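Local coordinates for protein tyrosine--tRNA ligase, mitochondrial (Emericella nidulans, PDB 5IHX) that probably catalyses the ATP-dependent joining of L-tyrosine to mitochondrial tRNA(Tyr), with release of AMP and diphosphate, at residues 314-319 against 361-366; 219-224 against 243-248; 24-29 against 60-65. One frame throughout, in Å; residues are numbered along the deposited sequence.

Contact 1: 314-319 against 361-366; sequences QFFVRT and YEFVEL
F316 and F363 carry the whole contact between 314-319 and 361-366, each burying its ring against the other. Traced outward, the F316 side chain leaves its helix with CB directed at the other segment. CB and CG stay beyond 4.2 Å from F363, and the first atom within range is CD2, 4.0 Å from F363 CD2. CE2 makes the closest approach, 3.3 Å from F363 CD2, a tight fit for two aromatic carbons. At the tip, CZ rides 3.7 Å above the plane of the F363 ring, displaced toward its rim. The return approach is off-centre too: F363 CB stands over one face of F316, near the ring margin. Centroids 4.7 Å apart and planes inclined at 41° make the pair oblique, neither parallel nor perpendicular. F363 reaches this position because its CG is anti to the backbone N (chi1 -171°).

These two helices, 309-317 and 354-368, follow the last strand of the nucleotide-binding sheet and belong to the all-helical part of the chain, consistent with the helical domain that succeeds the catalytic domain in tyrosyl-tRNA synthetases. Within that bundle F331 meets F316 edge-to-face, while L359 and A360 of helix 354-368 touch it. On the face of F316 opposite F363 CB lies F315 CD1, 3.8 Å above the plane, so neighbours press on the ring from both sides.

The backbone under F316 is fixed where its helix ends. F316 O accepts from T319 OG1 at 2.7 Å and from T319 N at 3.2 Å, both donors arriving from the same face of the carbonyl plane, the hydroxyl tilted 26° from it. On either side of F363 in sequence, E362 and E365 form salt bridges with K153.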
# COMPACT_ATOMS: atom_id res chain seq x y z
N GLN A 314 -17.31 -32.04 26.28
CA GLN A 314 -16.43 -33.20 26.18
C GLN A 314 -14.97 -32.81 25.98
O GLN A 314 -14.07 -33.38 26.59
CB GLN A 314 -16.87 -34.13 25.04
CG GLN A 314 -18.07 -34.99 25.38
CD GLN A 314 -18.43 -35.96 24.27
OE1 GLN A 314 -18.60 -35.57 23.12
NE2 GLN A 314 -18.54 -37.24 24.62
N PHE A 315 -14.73 -31.85 25.10
CA PHE A 315 -13.37 -31.42 24.82
C PHE A 315 -12.65 -31.00 26.10
O PHE A 315 -11.50 -31.38 26.33
CB PHE A 315 -13.36 -30.26 23.82
CG PHE A 315 -12.00 -29.66 23.61
CD1 PHE A 315 -11.68 -28.43 24.17
CD2 PHE A 315 -11.04 -30.32 22.86
CE1 PHE A 315 -10.43 -27.88 23.98
CE2 PHE A 315 -9.79 -29.77 22.67
CZ PHE A 315 -9.48 -28.55 23.23
N PHE A 316 -13.33 -30.23 26.94
CA PHE A 316 -12.72 -29.73 28.16
C PHE A 316 -12.64 -30.76 29.29
O PHE A 316 -11.73 -30.70 30.11
CB PHE A 316 -13.46 -28.48 28.65
CG PHE A 316 -13.01 -27.22 27.98
CD1 PHE A 316 -11.85 -26.58 28.39
CD2 PHE A 316 -13.73 -26.67 26.93
CE1 PHE A 316 -11.42 -25.42 27.78
CE2 PHE A 316 -13.30 -25.51 26.32
CZ PHE A 316 -12.15 -24.88 26.74
N VAL A 317 -13.57 -31.72 29.34
CA VAL A 317 -13.48 -32.76 30.36
C VAL A 317 -12.29 -33.69 30.08
O VAL A 317 -11.79 -34.35 30.98
CB VAL A 317 -14.77 -33.62 30.50
CG1 VAL A 317 -15.93 -32.77 30.99
CG2 VAL A 317 -15.12 -34.29 29.21
N ARG A 318 -11.86 -33.74 28.82
CA ARG A 318 -10.71 -34.57 28.44
C ARG A 318 -9.38 -33.85 28.66
O ARG A 318 -8.33 -34.37 28.28
CB ARG A 318 -10.80 -34.98 26.96
CG ARG A 318 -11.95 -35.92 26.62
CD ARG A 318 -11.77 -36.50 25.23
NE ARG A 318 -11.65 -35.47 24.21
CZ ARG A 318 -12.66 -35.04 23.45
NH1 ARG A 318 -13.88 -35.54 23.59
NH2 ARG A 318 -12.44 -34.09 22.54
N THR A 319 -9.42 -32.67 29.27
CA THR A 319 -8.19 -31.94 29.57
C THR A 319 -7.28 -32.80 30.45
O THR A 319 -7.73 -33.35 31.45
CB THR A 319 -8.49 -30.60 30.29
OG1 THR A 319 -9.33 -29.78 29.46
CG2 THR A 319 -7.21 -29.84 30.60
N TYR A 361 -17.76 -26.99 32.72
CA TYR A 361 -19.01 -26.33 33.05
C TYR A 361 -18.88 -24.81 32.92
O TYR A 361 -19.71 -24.17 32.28
CB TYR A 361 -19.45 -26.69 34.47
CG TYR A 361 -20.78 -26.07 34.86
CD1 TYR A 361 -21.96 -26.78 34.70
CD2 TYR A 361 -20.85 -24.79 35.38
CE1 TYR A 361 -23.18 -26.22 35.05
CE2 TYR A 361 -22.05 -24.22 35.73
CZ TYR A 361 -23.22 -24.94 35.56
OH TYR A 361 -24.42 -24.37 35.91
N GLU A 362 -17.85 -24.26 33.53
CA GLU A 362 -17.63 -22.82 33.52
C GLU A 362 -17.53 -22.26 32.11
O GLU A 362 -18.16 -21.26 31.78
CB GLU A 362 -16.37 -22.46 34.31
CG GLU A 362 -16.54 -22.56 35.82
CD GLU A 362 -17.53 -21.54 36.36
OE1 GLU A 362 -18.35 -21.92 37.23
OE2 GLU A 362 -17.49 -20.37 35.92
N PHE A 363 -16.74 -22.92 31.26
CA PHE A 363 -16.50 -22.40 29.93
C PHE A 363 -17.74 -22.54 29.05
O PHE A 363 -18.03 -21.66 28.23
CB PHE A 363 -15.32 -23.09 29.26
CG PHE A 363 -14.90 -22.44 27.98
CD1 PHE A 363 -14.13 -21.29 27.99
CD2 PHE A 363 -15.29 -22.96 26.76
CE1 PHE A 363 -13.75 -20.68 26.81
CE2 PHE A 363 -14.92 -22.36 25.58
CZ PHE A 363 -14.14 -21.22 25.60
N VAL A 364 -18.48 -23.63 29.22
CA VAL A 364 -19.72 -23.80 28.48
C VAL A 364 -20.74 -22.75 28.92
O VAL A 364 -21.47 -22.21 28.10
CB VAL A 364 -20.31 -25.22 28.66
CG1 VAL A 364 -21.76 -25.28 28.17
CG2 VAL A 364 -19.47 -26.23 27.91
N GLU A 365 -20.78 -22.45 30.22
CA GLU A 365 -21.68 -21.42 30.71
C GLU A 365 -21.31 -20.06 30.12
O GLU A 365 -22.19 -19.30 29.70
CB GLU A 365 -21.67 -21.34 32.23
CG GLU A 365 -22.58 -20.23 32.77
CD GLU A 365 -22.74 -20.26 34.27
OE1 GLU A 365 -22.08 -21.08 34.94
OE2 GLU A 365 -23.54 -19.45 34.80
N LEU A 366 -20.02 -19.75 30.09
CA LEU A 366 -19.54 -18.50 29.51
C LEU A 366 -19.99 -18.36 28.06
O LEU A 366 -20.55 -17.35 27.68
CB LEU A 366 -18.02 -18.40 29.60
CG LEU A 366 -17.36 -17.29 28.76
CD1 LEU A 366 -17.87 -15.90 29.16
CD2 LEU A 366 -15.84 -17.35 28.89

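Contact 2: 219-224 against 243-248. With TYR (tyrosine), chain C.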
# COMPACT_ATOMS: atom_id res chain seq x y z
N LEU A 219 2.39 -3.37 8.59
CA LEU A 219 2.11 -1.93 8.59
C LEU A 219 0.62 -1.68 8.76
O LEU A 219 0.21 -0.68 9.36
CB LEU A 219 2.62 -1.27 7.31
CG LEU A 219 4.13 -0.98 7.24
CD1 LEU A 219 4.94 -2.25 7.02
CD2 LEU A 219 4.43 0.05 6.16
N MET A 220 -0.21 -2.57 8.22
CA MET A 220 -1.65 -2.45 8.38
C MET A 220 -2.06 -2.68 9.83
O MET A 220 -2.88 -1.95 10.38
CB MET A 220 -2.39 -3.43 7.47
CG MET A 220 -2.23 -3.14 5.99
SD MET A 220 -3.16 -4.28 4.95
CE MET A 220 -4.84 -3.75 5.26
N GLN A 221 -1.49 -3.71 10.46
CA GLN A 221 -1.76 -3.98 11.86
C GLN A 221 -1.30 -2.81 12.72
O GLN A 221 -1.95 -2.44 13.70
CB GLN A 221 -1.08 -5.28 12.31
CG GLN A 221 -1.44 -5.68 13.75
CD GLN A 221 -1.36 -7.17 14.00
OE1 GLN A 221 -1.40 -7.98 13.07
NE2 GLN A 221 -1.24 -7.55 15.27
N ALA A 222 -0.15 -2.24 12.37
CA ALA A 222 0.38 -1.10 13.09
C ALA A 222 -0.56 0.09 12.96
O ALA A 222 -0.81 0.80 13.93
CB ALA A 222 1.76 -0.73 12.56
N TRP A 223 -1.07 0.30 11.75
CA TRP A 223 -1.99 1.40 11.50
C TRP A 223 -3.29 1.20 12.28
O TRP A 223 -3.85 2.15 12.82
CB TRP A 223 -2.26 1.54 10.00
CG TRP A 223 -2.92 2.84 9.63
CD1 TRP A 223 -4.25 3.05 9.41
CD2 TRP A 223 -2.28 4.10 9.45
NE1 TRP A 223 -4.48 4.37 9.10
CE2 TRP A 223 -3.28 5.04 9.12
CE3 TRP A 223 -0.96 4.54 9.54
CZ2 TRP A 223 -3.00 6.38 8.88
CZ3 TRP A 223 -0.68 5.87 9.30
CH2 TRP A 223 -1.70 6.78 8.97
N ASP A 224 -3.78 -0.05 12.31
CA ASP A 224 -4.95 -0.39 13.13
C ASP A 224 -4.76 0.11 14.56
O ASP A 224 -5.63 0.78 15.11
CB ASP A 224 -5.19 -1.90 13.16
CG ASP A 224 -5.82 -2.42 11.88
OD1 ASP A 224 -5.85 -3.66 11.71
OD2 ASP A 224 -6.26 -1.61 11.04
N TYR A 243 3.90 -11.90 18.59
CA TYR A 243 4.97 -11.11 19.19
C TYR A 243 5.61 -10.17 18.17
O TYR A 243 5.75 -8.97 18.42
CB TYR A 243 6.05 -12.01 19.80
CG TYR A 243 7.08 -11.25 20.60
CD1 TYR A 243 8.19 -10.70 19.99
CD2 TYR A 243 6.92 -11.07 21.97
CE1 TYR A 243 9.13 -10.00 20.72
CE2 TYR A 243 7.86 -10.37 22.70
CZ TYR A 243 8.96 -9.83 22.07
OH TYR A 243 9.89 -9.13 22.80
N GLY A 244 5.98 -10.72 17.02
CA GLY A 244 6.59 -9.95 15.95
C GLY A 244 5.76 -8.77 15.49
O GLY A 244 6.27 -7.65 15.41
N ASN A 245 4.49 -9.01 15.19
CA ASN A 245 3.60 -7.94 14.74
C ASN A 245 3.40 -6.87 15.80
O ASN A 245 3.35 -5.68 15.49
CB ASN A 245 2.24 -8.50 14.31
CG ASN A 245 2.33 -9.34 13.05
OD1 ASN A 245 3.21 -9.14 12.21
ND2 ASN A 245 1.39 -10.27 12.89
N ILE A 246 3.27 -7.29 17.05
CA ILE A 246 3.05 -6.34 18.14
C ILE A 246 4.33 -5.53 18.38
O ILE A 246 4.26 -4.32 18.63
CB ILE A 246 2.61 -7.05 19.44
CG1 ILE A 246 1.25 -7.71 19.23
CG2 ILE A 246 2.54 -6.06 20.60
CD1 ILE A 246 0.77 -8.56 20.39
N LEU A 247 5.48 -6.18 18.29
CA LEU A 247 6.77 -5.49 18.43
C LEU A 247 6.91 -4.42 17.35
O LEU A 247 7.25 -3.27 17.64
CB LEU A 247 7.93 -6.49 18.35
CG LEU A 247 9.34 -5.89 18.40
CD1 LEU A 247 9.62 -5.17 19.71
CD2 LEU A 247 10.37 -6.98 18.16
N PHE A 248 6.65 -4.81 16.11
CA PHE A 248 6.68 -3.87 15.00
C PHE A 248 5.69 -2.73 15.26
O PHE A 248 5.97 -1.57 14.98
CB PHE A 248 6.33 -4.57 13.69
CG PHE A 248 6.37 -3.67 12.49
CD1 PHE A 248 7.51 -3.56 11.72
CD2 PHE A 248 5.26 -2.91 12.14
CE1 PHE A 248 7.56 -2.73 10.62
CE2 PHE A 248 5.29 -2.08 11.04
CZ PHE A 248 6.44 -1.99 10.28
N TYR C . -3.02 -10.38 12.78
CA TYR C . -3.82 -11.02 13.86
C TYR C . -3.99 -12.51 13.59
O TYR C . -4.15 -13.31 14.52
CB TYR C . -5.19 -10.35 13.98
CG TYR C . -5.12 -8.85 14.06
CD1 TYR C . -4.54 -8.22 15.15
CD2 TYR C . -5.62 -8.05 13.04
CE1 TYR C . -4.47 -6.85 15.23
CE2 TYR C . -5.56 -6.68 13.11
CZ TYR C . -4.98 -6.08 14.21
OH TYR C . -4.91 -4.71 14.28
OXT TYR C . -3.97 -12.96 12.45
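The ring of F248 meets A222 at its edge, with A222 CB near the ring plane and 4.1 Å from CE2, while L219 CD1 comes in obliquely, 3.6 Å from F248 CZ. The contact lies in the Rossmann-type catalytic domain, where helices 212-229 and 243-259 flank strand 235-238 in sequence; the first lines the tyrosine pocket, and the second starts just after pocket residue Q242. Their local axes approach to 9.1 Å, crossing at -59°. F248 spans the gap with CG anti to its backbone N (chi1 -179°); L219 also packs on F212 of the second subunit.

Nearer the pocket, the amides of Q221 and N245 are turned 59° apart. Q221 OE1 and N245 ND2 are 3.6 Å apart and not hydrogen-bonded; each has a closer polar partner: N245 ND2 donates to Q242 OE1, and Q221 OE1 accepts from the bound tyrosine's N at 2.9 Å. Q236 OE1 holds Q221 NE2, a bond that can keep the amide over one face of the ligand ring, toward its CD1-CE1 rim. At the phenol end, D224 OD1 accepts from the ligand OH at 2.9 Å and from N169 ND2, while OD2 takes the indole NE1 of W172 and W173.

Contact 3: 24-29 against 60-65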
# COMPACT_ATOMS: atom_id res chain seq x y z
N GLN A 24 -6.73 5.76 43.74
CA GLN A 24 -6.82 5.08 45.03
C GLN A 24 -6.29 3.65 44.89
O GLN A 24 -5.49 3.20 45.71
CB GLN A 24 -8.26 5.09 45.54
CG GLN A 24 -8.48 4.32 46.84
CD GLN A 24 -7.63 4.84 47.98
OE1 GLN A 24 -7.15 5.97 47.95
NE2 GLN A 24 -7.45 4.01 49.01
N PHE A 25 -6.76 2.94 43.86
CA PHE A 25 -6.28 1.59 43.59
C PHE A 25 -4.75 1.57 43.44
O PHE A 25 -4.09 0.65 43.93
CB PHE A 25 -6.92 1.01 42.33
CG PHE A 25 -8.41 0.75 42.45
CD1 PHE A 25 -9.03 0.71 43.68
CD2 PHE A 25 -9.16 0.50 41.31
CE1 PHE A 25 -10.39 0.46 43.78
CE2 PHE A 25 -10.52 0.24 41.40
CZ PHE A 25 -11.13 0.22 42.64
N ALA A 26 -4.21 2.57 42.75
CA ALA A 26 -2.78 2.63 42.49
C ALA A 26 -1.98 2.64 43.78
O ALA A 26 -0.99 1.92 43.91
CB ALA A 26 -2.44 3.85 41.65
N GLN A 27 -2.40 3.47 44.74
CA GLN A 27 -1.72 3.53 46.03
C GLN A 27 -1.83 2.19 46.74
O GLN A 27 -0.85 1.69 47.30
CB GLN A 27 -2.31 4.64 46.90
CG GLN A 27 -1.63 4.77 48.26
CD GLN A 27 -2.22 5.86 49.12
OE1 GLN A 27 -3.24 6.47 48.77
NE2 GLN A 27 -1.59 6.12 50.26
N GLU A 28 -3.02 1.60 46.71
CA GLU A 28 -3.25 0.31 47.37
C GLU A 28 -2.41 -0.79 46.73
O GLU A 28 -2.00 -1.73 47.41
CB GLU A 28 -4.73 -0.05 47.33
CG GLU A 28 -5.61 0.89 48.15
CD GLU A 28 -7.08 0.55 48.07
OE1 GLU A 28 -7.43 -0.51 47.50
OE2 GLU A 28 -7.91 1.35 48.57
N ILE A 29 -2.15 -0.67 45.43
CA ILE A 29 -1.33 -1.66 44.74
C ILE A 29 0.12 -1.56 45.19
O ILE A 29 0.77 -2.57 45.47
CB ILE A 29 -1.41 -1.50 43.21
CG1 ILE A 29 -2.76 -2.01 42.70
CG2 ILE A 29 -0.28 -2.27 42.51
CD1 ILE A 29 -3.10 -1.53 41.30
N VAL A 60 2.12 0.95 33.90
CA VAL A 60 1.11 1.56 33.05
C VAL A 60 -0.30 1.26 33.56
O VAL A 60 -1.12 2.16 33.70
CB VAL A 60 1.24 1.10 31.58
CG1 VAL A 60 0.00 1.48 30.76
CG2 VAL A 60 2.48 1.69 30.93
N PHE A 61 -0.57 -0.02 33.83
CA PHE A 61 -1.89 -0.44 34.28
C PHE A 61 -2.18 0.02 35.70
O PHE A 61 -3.33 0.25 36.07
CB PHE A 61 -2.04 -1.95 34.17
CG PHE A 61 -2.43 -2.43 32.80
CD1 PHE A 61 -3.72 -2.21 32.34
CD2 PHE A 61 -1.53 -3.08 31.99
CE1 PHE A 61 -4.09 -2.64 31.08
CE2 PHE A 61 -1.90 -3.52 30.73
CZ PHE A 61 -3.18 -3.30 30.27
N THR A 62 -1.13 0.14 36.52
CA THR A 62 -1.30 0.62 37.88
C THR A 62 -1.73 2.09 37.86
O THR A 62 -2.68 2.47 38.55
CB THR A 62 -0.00 0.48 38.70
OG1 THR A 62 0.36 -0.90 38.79
CG2 THR A 62 -0.18 1.05 40.11
N GLU A 63 -1.04 2.90 37.07
CA GLU A 63 -1.24 4.34 37.07
C GLU A 63 -2.42 4.80 36.20
O GLU A 63 -3.03 5.83 36.50
CB GLU A 63 0.03 5.05 36.60
CG GLU A 63 1.25 4.77 37.46
CD GLU A 63 1.07 5.22 38.90
OE1 GLU A 63 0.22 6.09 39.15
OE2 GLU A 63 1.79 4.70 39.78
N LYS A 64 -2.72 4.05 35.15
CA LYS A 64 -3.70 4.50 34.15
C LYS A 64 -4.76 3.45 33.82
O LYS A 64 -4.45 2.27 33.68
CB LYS A 64 -2.99 4.92 32.87
CG LYS A 64 -1.98 6.04 33.03
CD LYS A 64 -1.19 6.27 31.75
CE LYS A 64 -2.07 6.76 30.61
NZ LYS A 64 -1.28 7.02 29.37
N ARG A 65 -6.00 3.91 33.68
CA ARG A 65 -7.09 3.08 33.20
C ARG A 65 -7.02 3.03 31.67
O ARG A 65 -7.89 3.57 30.99
CB ARG A 65 -8.43 3.65 33.67
CG ARG A 65 -9.64 2.78 33.40
CD ARG A 65 -10.94 3.55 33.65
NE ARG A 65 -11.09 3.97 35.04
CZ ARG A 65 -11.68 3.25 35.99
NH1 ARG A 65 -12.18 2.05 35.72
NH2 ARG A 65 -11.76 3.73 37.23
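The N-terminal helix 16-30 lies against the last turn of helix 54-63, the helix that leads into strand 68-72 of the catalytic Rossmann fold, and A26 and T62 form the point of closest backbone approach, with CA atoms 5.2 Å apart. An N-terminal helix of this kind probably corresponds to the extension that, in the related Neurospora enzyme CYT-18, contributes to binding group I introns.

The small A26 side chain permits the approach: its CB sits 3.4 Å from T62 O, and T62 CG2 lies 3.9 Å from that same A26 CB. One turn on, I29 slides past T62 in the opposite direction, its CB, CG2 and CD1 all within 4.2 Å of T62 CG2. With chi1 at -62°, T62 sets OG1 beside its backbone N and CG2 anti to it, which turns its methyl toward A26 and I29 and leaves OG1 bonded to H58 O within its own helix.

Charges mark the border. E63 only brushes A26, its OE2 forming a salt bridge with K30, while R65 NH2 reaches back to E21 on the N-terminal helix. Farther round that helix, Q24 NE2 donates to E28 OE2 at 2.7 Å with an N-H...O angle of 154°, meeting the carboxylate on its anti side.

How the contacts relate
The three contacts share no helix and do not touch; the nearest approach is about 11 Å between atoms of contacts 2 and 3. Contact 2 is the most central, its centre about 14 Å from the centre of the chain, against about 20 Å and 22 Å for the centres of contacts 1 and 3. Contacts 1 and 2 are buried and lie on opposite sides of that centre; contact 3 is only partly buried. Chemistry follows place: an aromatic pair joins two helices of the C-terminal bundle, a mixed apolar and amide interface borders the substrate, and A26 and I29 packed against a threonine, with two salt bridges at the margin, join the N-terminal helix to the catalytic domain.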